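Local coordinates for protein endo-b-1,4-glucanase (Nasutitermes takasagoensis, PDB 1KS8) that probably hydrolyses internal beta-1,4-glucosidic linkages in cellulose and related beta-glucans, as a family 9 glycoside hydrolase with an (alpha/alpha)6 catalytic domain, at residues Gln46-Gly51 and Tyr102-Thr108; Met65-Ala69 and Ala99-Phe103; Ala73-Ile77 and Ala161-Val165; Arg93-Lys97 and Val165-Val169. All blocks are in the same frame, centred on the assembly; numbering follows the deposited sequence.

Contact 1. Residues Gln46-Gly51 and Tyr102-Thr108; sequences QDLTGG and YFIKAHT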
# COMPACT_ATOMS: atom_id res chain seq x y z
N GLN A 46 8.58 -19.04 15.50
CA GLN A 46 9.43 -18.01 14.92
C GLN A 46 8.82 -16.64 15.20
O GLN A 46 7.61 -16.47 15.14
CB GLN A 46 9.56 -18.17 13.41
CG GLN A 46 10.13 -19.50 12.93
CD GLN A 46 9.05 -20.48 12.52
OE1 GLN A 46 9.24 -21.28 11.60
NE2 GLN A 46 7.91 -20.44 13.21
N ASP A 47 9.67 -15.67 15.50
CA ASP A 47 9.21 -14.31 15.77
C ASP A 47 8.59 -13.70 14.51
O ASP A 47 9.22 -13.65 13.46
CB ASP A 47 10.41 -13.47 16.24
CG ASP A 47 10.06 -12.01 16.41
OD1 ASP A 47 8.88 -11.69 16.67
OD2 ASP A 47 10.99 -11.17 16.32
N LEU A 48 7.35 -13.24 14.63
CA LEU A 48 6.67 -12.59 13.51
C LEU A 48 6.12 -11.24 13.96
O LEU A 48 5.17 -10.72 13.38
CB LEU A 48 5.53 -13.46 12.96
CG LEU A 48 5.89 -14.77 12.25
CD1 LEU A 48 4.61 -15.45 11.79
CD2 LEU A 48 6.81 -14.50 11.06
N THR A 49 6.72 -10.68 15.00
CA THR A 49 6.28 -9.38 15.50
C THR A 49 6.69 -8.27 14.56
O THR A 49 7.70 -8.36 13.85
CB THR A 49 6.85 -9.08 16.90
OG1 THR A 49 8.29 -9.08 16.85
CG2 THR A 49 6.36 -10.11 17.91
N GLY A 50 5.90 -7.20 14.55
CA GLY A 50 6.19 -6.07 13.69
C GLY A 50 5.24 -6.00 12.51
O GLY A 50 4.16 -6.59 12.54
N GLY A 51 5.65 -5.29 11.47
CA GLY A 51 4.79 -5.15 10.30
C GLY A 51 3.65 -4.18 10.55
O GLY A 51 3.59 -3.54 11.60
N TYR A 102 9.66 -6.96 8.64
CA TYR A 102 8.67 -7.99 8.90
C TYR A 102 8.70 -9.07 7.81
O TYR A 102 8.64 -10.26 8.11
CB TYR A 102 7.27 -7.37 8.98
CG TYR A 102 6.15 -8.39 9.05
CD1 TYR A 102 5.95 -9.17 10.20
CD2 TYR A 102 5.31 -8.60 7.96
CE1 TYR A 102 4.94 -10.12 10.25
CE2 TYR A 102 4.30 -9.55 8.01
CZ TYR A 102 4.12 -10.31 9.15
OH TYR A 102 3.11 -11.24 9.20
N PHE A 103 8.80 -8.66 6.55
CA PHE A 103 8.85 -9.65 5.47
C PHE A 103 10.04 -10.59 5.65
O PHE A 103 9.95 -11.77 5.34
CB PHE A 103 8.95 -8.97 4.10
CG PHE A 103 7.82 -8.03 3.80
CD1 PHE A 103 6.55 -8.25 4.31
CD2 PHE A 103 8.04 -6.92 2.99
CE1 PHE A 103 5.50 -7.39 4.01
CE2 PHE A 103 6.99 -6.05 2.68
CZ PHE A 103 5.72 -6.28 3.20
N ILE A 104 11.15 -10.06 6.15
CA ILE A 104 12.33 -10.89 6.38
C ILE A 104 12.01 -11.96 7.43
O ILE A 104 12.40 -13.12 7.28
CB ILE A 104 13.53 -10.02 6.83
CG1 ILE A 104 14.05 -9.23 5.62
CG2 ILE A 104 14.63 -10.90 7.42
CD1 ILE A 104 15.10 -8.19 5.97
N LYS A 105 11.31 -11.58 8.49
CA LYS A 105 10.93 -12.53 9.53
C LYS A 105 9.96 -13.57 8.97
O LYS A 105 10.07 -14.76 9.26
CB LYS A 105 10.26 -11.83 10.71
CG LYS A 105 11.15 -10.90 11.50
CD LYS A 105 10.40 -10.37 12.71
CE LYS A 105 11.24 -9.39 13.51
NZ LYS A 105 10.49 -8.83 14.67
N ALA A 106 9.00 -13.10 8.17
CA ALA A 106 8.00 -13.98 7.58
C ALA A 106 8.59 -14.99 6.60
O ALA A 106 7.99 -16.03 6.33
CB ALA A 106 6.91 -13.15 6.90
N HIS A 107 9.77 -14.67 6.07
CA HIS A 107 10.46 -15.56 5.14
C HIS A 107 11.27 -16.53 6.00
O HIS A 107 12.49 -16.41 6.11
CB HIS A 107 11.39 -14.75 4.24
CG HIS A 107 11.95 -15.53 3.10
ND1 HIS A 107 13.14 -15.20 2.48
CD2 HIS A 107 11.48 -16.62 2.44
CE1 HIS A 107 13.38 -16.05 1.50
NE2 HIS A 107 12.38 -16.92 1.46
N THR A 108 10.56 -17.48 6.60
CA THR A 108 11.17 -18.45 7.51
C THR A 108 12.10 -19.48 6.88
O THR A 108 12.97 -20.02 7.56
CB THR A 108 10.06 -19.15 8.32
OG1 THR A 108 9.01 -19.55 7.44
CG2 THR A 108 9.49 -18.19 9.36
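Segment 46-51, an irregular loop, runs along the C-terminal end of helix 89-106. At its start Gln46 lies by the residues that follow the helix: its OE1, hydrogen-bonded to Gln44, is 3.8 Å from Thr108 CG2, while the Thr108 hydroxyl is bound to Glu112. Asp47 works with both carboxylate oxygens. Asp47 OD1 accepts from Thr49 N (2.9 Å), forming an Asx turn, and from Thr49 OG1 (2.7 Å); Asp47 OD2 makes a 2.9 Å salt bridge to Lys105 NZ. Leu48 turns inward, its CD2 3.7 Å from both Lys105 O and Ala106 CA, and its carbonyl O, hydrogen-bonded to Lys60 NZ, sits at the edge of the Tyr102 ring, 3.2 Å from CE1. This is a loop-on-helix contact of the (alpha/alpha)6 barrel: one of the long connections of the family 9 domain packs against a barrel helix, with Val117 of strand 113-117 touching Leu48 and Tyr102. Thr49 completes the lysine site, since the extended Lys105 side chain also gives a hydrogen bond from NZ to Thr49 O (2.9 Å) and a weak one to Thr49 OG1 (3.1 Å). Gly50 has backbone angles (106°/-160°) that suit glycine. At Gly51 the loop comes closest to the helix backbone, its CA 5.0 Å from that of Tyr102 and 3.6 Å from Tyr102 CB; a beta carbon here would clash with Tyr102 CG.

Contact 2. Residues Met65-Ala69 and Ala99-Phe103; sequences MAYTA and ATDYF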
# COMPACT_ATOMS: atom_id res chain seq x y z
N MET A 65 -0.02 -5.74 2.33
CA MET A 65 1.10 -5.13 3.05
C MET A 65 2.32 -5.03 2.14
O MET A 65 3.03 -4.03 2.15
CB MET A 65 1.48 -5.92 4.31
CG MET A 65 2.22 -5.06 5.33
SD MET A 65 3.10 -5.97 6.61
CE MET A 65 1.78 -6.99 7.30
N ALA A 66 2.56 -6.08 1.36
CA ALA A 66 3.69 -6.09 0.44
C ALA A 66 3.47 -5.05 -0.66
O ALA A 66 4.39 -4.31 -1.01
CB ALA A 66 3.85 -7.48 -0.18
N TYR A 67 2.25 -5.00 -1.19
CA TYR A 67 1.91 -4.03 -2.22
C TYR A 67 2.18 -2.62 -1.70
O TYR A 67 2.77 -1.78 -2.38
CB TYR A 67 0.43 -4.15 -2.59
CG TYR A 67 -0.12 -2.93 -3.29
CD1 TYR A 67 0.09 -2.73 -4.66
CD2 TYR A 67 -0.80 -1.95 -2.58
CE1 TYR A 67 -0.35 -1.57 -5.29
CE2 TYR A 67 -1.25 -0.79 -3.20
CZ TYR A 67 -1.02 -0.60 -4.55
OH TYR A 67 -1.45 0.56 -5.15
N THR A 68 1.75 -2.36 -0.47
CA THR A 68 1.95 -1.06 0.15
C THR A 68 3.43 -0.72 0.19
O THR A 68 3.84 0.38 -0.19
CB THR A 68 1.40 -1.05 1.59
OG1 THR A 68 -0.03 -1.18 1.56
CG2 THR A 68 1.76 0.26 2.29
N ALA A 69 4.24 -1.68 0.64
CA ALA A 69 5.68 -1.48 0.72
C ALA A 69 6.30 -1.19 -0.63
O ALA A 69 7.15 -0.30 -0.75
CB ALA A 69 6.33 -2.70 1.35
N ALA A 99 7.98 -2.41 7.11
CA ALA A 99 7.36 -3.51 6.39
C ALA A 99 8.38 -4.58 6.01
O ALA A 99 8.15 -5.76 6.25
CB ALA A 99 6.66 -2.98 5.14
N THR A 100 9.50 -4.17 5.43
CA THR A 100 10.50 -5.16 5.01
C THR A 100 11.16 -5.92 6.16
O THR A 100 11.52 -7.09 5.99
CB THR A 100 11.57 -4.52 4.09
OG1 THR A 100 12.19 -3.42 4.75
CG2 THR A 100 10.91 -4.02 2.80
N ASP A 101 11.30 -5.30 7.33
CA ASP A 101 11.88 -6.02 8.46
C ASP A 101 10.96 -7.19 8.77
O ASP A 101 11.41 -8.28 9.13
CB ASP A 101 11.97 -5.13 9.70
CG ASP A 101 13.18 -4.23 9.69
OD1 ASP A 101 14.09 -4.45 8.86
OD2 ASP A 101 13.23 -3.31 10.53
N TYR A 102 9.66 -6.96 8.64
CA TYR A 102 8.67 -7.99 8.90
C TYR A 102 8.70 -9.07 7.81
O TYR A 102 8.64 -10.26 8.11
CB TYR A 102 7.27 -7.37 8.98
CG TYR A 102 6.15 -8.39 9.05
CD1 TYR A 102 5.95 -9.17 10.20
CD2 TYR A 102 5.31 -8.60 7.96
CE1 TYR A 102 4.94 -10.12 10.25
CE2 TYR A 102 4.30 -9.55 8.01
CZ TYR A 102 4.12 -10.31 9.15
OH TYR A 102 3.11 -11.24 9.20
N PHE A 103 8.80 -8.66 6.55
CA PHE A 103 8.85 -9.65 5.47
C PHE A 103 10.04 -10.59 5.65
O PHE A 103 9.95 -11.77 5.34
CB PHE A 103 8.95 -8.97 4.10
CG PHE A 103 7.82 -8.03 3.80
CD1 PHE A 103 6.55 -8.25 4.31
CD2 PHE A 103 8.04 -6.92 2.99
CE1 PHE A 103 5.50 -7.39 4.01
CE2 PHE A 103 6.99 -6.05 2.68
CZ PHE A 103 5.72 -6.28 3.20
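Two helices of the (alpha/alpha)6 barrel, 62-78 and 89-106, meet here in the buried interior, their short segments running roughly antiparallel at 135° with axes 10.4 Å apart. Phe103 fills much of the gap. Its CZ lies 3.4 Å from Ala66 CA and 3.7 Å from Met65 O, and its CE2 3.7 Å from Ala69 CB; Met65 O and Ala69 CB both approach the ring near its plane. Met65 reaches between two aromatic residues: its SD is 4.7 Å from the centroid of the Tyr102 ring and 5.0 Å from that of the Phe103 ring, two oblique Met-aromatic contacts, and its CE comes within 3.7 Å of Tyr102 CE2. One turn along, small residues face each other, with Ala69 CB 3.8 Å from Ala99 CB, and their CA atoms are just 6.3 Å apart. Helix 149-165 also packs here, with Thr155 against Ala66 and Phe103 and Ala158 against Ala69 and Phe103; the Ala66 side chain is about 7 Å from that of Glu214, a calcium ligand in another crystal structure of this protein. No hydrogen bond passes between the segments, so the pairing depends on close apolar and sulfur-aromatic packing: Ala66 and Ala69 leave room for the Phe103 ring, and Ala69 and Ala99 let the backbones draw near.

Contact 3. Residues Ala73-Ile77 and Ala161-Val165; sequences AWGLI and AASIV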
# COMPACT_ATOMS: atom_id res chain seq x y z
N ALA A 73 8.07 2.37 -1.56
CA ALA A 73 9.48 2.37 -1.96
C ALA A 73 9.63 2.97 -3.36
O ALA A 73 10.57 3.71 -3.63
CB ALA A 73 10.02 0.94 -1.93
N TRP A 74 8.69 2.63 -4.24
CA TRP A 74 8.70 3.13 -5.62
C TRP A 74 8.71 4.66 -5.63
O TRP A 74 9.50 5.28 -6.36
CB TRP A 74 7.47 2.58 -6.33
CG TRP A 74 7.39 2.79 -7.81
CD1 TRP A 74 8.38 3.23 -8.65
CD2 TRP A 74 6.25 2.52 -8.64
NE1 TRP A 74 7.92 3.24 -9.95
CE2 TRP A 74 6.62 2.81 -9.97
CE3 TRP A 74 4.96 2.05 -8.39
CZ2 TRP A 74 5.74 2.64 -11.05
CZ3 TRP A 74 4.08 1.89 -9.45
CH2 TRP A 74 4.48 2.18 -10.77
N GLY A 75 7.85 5.27 -4.83
CA GLY A 75 7.80 6.72 -4.77
C GLY A 75 9.05 7.31 -4.16
O GLY A 75 9.49 8.39 -4.54
N LEU A 76 9.63 6.59 -3.19
CA LEU A 76 10.85 7.03 -2.52
C LEU A 76 12.02 7.04 -3.49
O LEU A 76 12.94 7.86 -3.36
CB LEU A 76 11.17 6.10 -1.35
CG LEU A 76 10.96 6.64 0.07
CD1 LEU A 76 11.31 5.54 1.07
CD2 LEU A 76 11.83 7.86 0.30
N ILE A 77 12.00 6.13 -4.45
CA ILE A 77 13.06 6.03 -5.44
C ILE A 77 12.94 7.10 -6.53
O ILE A 77 13.90 7.82 -6.80
CB ILE A 77 13.06 4.64 -6.11
CG1 ILE A 77 13.36 3.55 -5.07
CG2 ILE A 77 14.09 4.61 -7.24
CD1 ILE A 77 13.06 2.14 -5.56
N ALA A 161 12.61 -3.43 -4.36
CA ALA A 161 12.46 -1.98 -4.40
C ALA A 161 13.15 -1.38 -3.18
O ALA A 161 13.86 -0.38 -3.28
CB ALA A 161 10.99 -1.60 -4.42
N ALA A 162 12.94 -2.00 -2.02
CA ALA A 162 13.55 -1.51 -0.79
C ALA A 162 15.08 -1.59 -0.86
O ALA A 162 15.77 -0.72 -0.33
CB ALA A 162 13.04 -2.30 0.41
N SER A 163 15.61 -2.61 -1.53
CA SER A 163 17.06 -2.74 -1.62
C SER A 163 17.65 -1.54 -2.35
O SER A 163 18.78 -1.12 -2.07
CB SER A 163 17.45 -4.05 -2.33
OG SER A 163 17.24 -3.98 -3.73
N ILE A 164 16.89 -0.98 -3.29
CA ILE A 164 17.34 0.19 -4.03
C ILE A 164 17.31 1.41 -3.10
O ILE A 164 18.24 2.21 -3.06
CB ILE A 164 16.43 0.46 -5.25
CG1 ILE A 164 16.54 -0.71 -6.24
CG2 ILE A 164 16.82 1.77 -5.93
CD1 ILE A 164 15.54 -0.66 -7.37
N VAL A 165 16.23 1.53 -2.33
CA VAL A 165 16.08 2.63 -1.40
C VAL A 165 17.26 2.73 -0.43
O VAL A 165 17.76 3.82 -0.15
CB VAL A 165 14.77 2.48 -0.57
CG1 VAL A 165 14.75 3.48 0.58
CG2 VAL A 165 13.57 2.69 -1.47
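The segments 73-77 and 161-165 are single turns of helices 62-78 and 149-165, running in nearly the same direction at 34° with axes 9.0 Å apart. The backbones are close at two points, Ala73 to Ala162 (CA to CA 5.7 Å) and Ile77 to Val165 (6.1 Å), one helical turn apart on the first helix. Small side chains permit the first approach: Ala73 CB lies 3.7 Å from Ala161 CB and 4.1 Å from Ala162 N. Larger ones fill the second. Ile77 spreads over the other helix, its CD1 3.5 Å from Ala161 O and 3.8 Å from Ile164 CB, and its CG1 3.7 Å from Val165 CG2. Val165 in turn lies among three residues of the first helix, since CG2 is also 3.8 Å from Ala73 O and CG1 is 4.0 Å from Leu76 CD1. Everything that meets is apolar or backbone, and no hydrogen bond crosses the interface. Such near-parallel packing is consistent with two helices of the same layer in the (alpha/alpha)6 barrel. On one flank Leu76 and Ala162 touch Val96 of helix 89-106; on another, helix 212-226 brings Arg224 against Ile77 and Ile164, and Trp221 both against Ala161 and into an edge-to-face contact with Trp74. Helix 171-190 lies over Ala162 and Ser163 through Leu177.

Contact 4. Residues Arg93-Lys97 and Val165-Val169; sequences RKAVK and VFRNV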
# COMPACT_ATOMS: atom_id res chain seq x y z
N ARG A 93 11.99 6.35 4.68
CA ARG A 93 12.75 5.11 4.68
C ARG A 93 12.26 4.20 5.81
O ARG A 93 12.12 3.00 5.63
CB ARG A 93 14.24 5.41 4.84
CG ARG A 93 14.86 6.04 3.61
CD ARG A 93 16.25 6.59 3.89
NE ARG A 93 16.91 7.01 2.66
CZ ARG A 93 17.99 7.78 2.61
NH1 ARG A 93 18.54 8.22 3.73
NH2 ARG A 93 18.52 8.09 1.44
N LYS A 94 11.99 4.80 6.97
CA LYS A 94 11.51 4.02 8.12
C LYS A 94 10.18 3.34 7.82
O LYS A 94 9.94 2.22 8.28
CB LYS A 94 11.34 4.92 9.35
CG LYS A 94 12.65 5.39 9.96
CD LYS A 94 12.39 6.24 11.19
CE LYS A 94 13.69 6.71 11.82
NZ LYS A 94 14.54 5.56 12.23
N ALA A 95 9.31 4.01 7.07
CA ALA A 95 8.01 3.45 6.73
C ALA A 95 8.17 2.20 5.87
O ALA A 95 7.43 1.22 6.02
CB ALA A 95 7.17 4.49 6.00
N VAL A 96 9.15 2.22 4.98
CA VAL A 96 9.41 1.07 4.12
C VAL A 96 10.05 -0.04 4.95
O VAL A 96 9.63 -1.20 4.88
CB VAL A 96 10.36 1.46 2.97
CG1 VAL A 96 10.82 0.21 2.22
CG2 VAL A 96 9.64 2.40 2.01
N LYS A 97 11.04 0.31 5.76
CA LYS A 97 11.74 -0.68 6.57
C LYS A 97 10.84 -1.37 7.59
O LYS A 97 11.06 -2.53 7.93
CB LYS A 97 12.94 -0.02 7.27
CG LYS A 97 13.87 -1.01 7.95
CD LYS A 97 15.18 -0.33 8.36
CE LYS A 97 16.20 -1.33 8.88
NZ LYS A 97 15.76 -1.99 10.14
N VAL A 165 16.23 1.53 -2.33
CA VAL A 165 16.08 2.63 -1.40
C VAL A 165 17.26 2.73 -0.43
O VAL A 165 17.76 3.82 -0.15
CB VAL A 165 14.77 2.48 -0.57
CG1 VAL A 165 14.75 3.48 0.58
CG2 VAL A 165 13.57 2.69 -1.47
N PHE A 166 17.71 1.58 0.07
CA PHE A 166 18.80 1.54 1.04
C PHE A 166 20.19 1.27 0.49
O PHE A 166 21.15 1.15 1.25
CB PHE A 166 18.46 0.50 2.11
CG PHE A 166 17.28 0.86 2.95
CD1 PHE A 166 17.40 1.81 3.97
CD2 PHE A 166 16.03 0.30 2.71
CE1 PHE A 166 16.30 2.19 4.72
CE2 PHE A 166 14.92 0.68 3.46
CZ PHE A 166 15.05 1.62 4.47
N ARG A 167 20.30 1.20 -0.84
CA ARG A 167 21.56 0.93 -1.50
C ARG A 167 22.77 1.70 -0.96
O ARG A 167 23.84 1.12 -0.76
CB ARG A 167 21.41 1.20 -3.00
CG ARG A 167 22.67 1.01 -3.83
CD ARG A 167 22.39 1.28 -5.29
NE ARG A 167 21.73 2.58 -5.48
CZ ARG A 167 21.35 3.06 -6.66
NH1 ARG A 167 21.55 2.37 -7.77
NH2 ARG A 167 20.76 4.25 -6.72
N ASN A 168 22.60 2.99 -0.70
CA ASN A 168 23.70 3.80 -0.20
C ASN A 168 23.72 4.05 1.31
O ASN A 168 24.78 3.99 1.94
CB ASN A 168 23.72 5.15 -0.92
CG ASN A 168 23.90 5.00 -2.42
OD1 ASN A 168 24.84 4.34 -2.88
ND2 ASN A 168 23.02 5.62 -3.19
N VAL A 169 22.56 4.31 1.90
CA VAL A 169 22.48 4.58 3.33
C VAL A 169 22.72 3.36 4.21
O VAL A 169 23.25 3.49 5.32
CB VAL A 169 21.11 5.21 3.70
CG1 VAL A 169 20.00 4.21 3.45
CG2 VAL A 169 21.12 5.66 5.15
O HOH W 1 16.65 6.34 -0.09
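Arg93 and Phe166 bury the largest areas here, 88 and 77 Å², and they meet each other. The Phe166 ring points its edge at the backbone of helix 89-106: CZ is 3.4 Å from Arg93 O, close to the ring plane, and CE1 is 3.8 Å from Arg93 CB. Val96 CG1 also lies at that edge, 4.3 Å from Phe166 CE2, while Lys97 CB is 3.9 Å from Phe166 CZ. Tyr173 extends this arrangement, meeting Phe166 edge-to-face and forming a cation-pi contact with Lys97, whose amine is salt-bridged to Asp101. The contact joins a barrel helix of the (alpha/alpha)6 fold to the connection between helices 149-165 and 171-190. Arg93 stretches along this connection in an extended conformation. Its CG packs 4.0 Å from Val165 CG1, and its guanidinium carries Val169 CB over one face, with NH1 3.9 Å from Val169 CG2. A water ties the arginine to the connection without a direct bond: it accepts from Arg93 NE at 2.8 Å and donates to Val165 O at 2.8 Å. Val165, with 42 Å² covered, also touches Ala73, Leu76 and Ile77 of helix 62-78.

Overall arrangement
Helix 89-106 runs through contacts 1, 2 and 4, and helix 62-78 through contacts 2 and 3. Contact 2 is the most deeply buried, its centre about 9 Å from the centre of the chain, and joins the two helices through apolar and sulfur-aromatic packing. Contact 3, also without polar bonds, is partly buried; it touches contact 2 at Thr100 and Ala162 and shares Val165 with contact 4. Nearer the surface, contact 1 is held by a salt bridge and lysine hydrogen bonds, whereas contact 4 is mainly apolar, with one bridging water. Contacts 1 and 2 share Tyr102, which meets the Gly51 backbone in one and Met65 in the other.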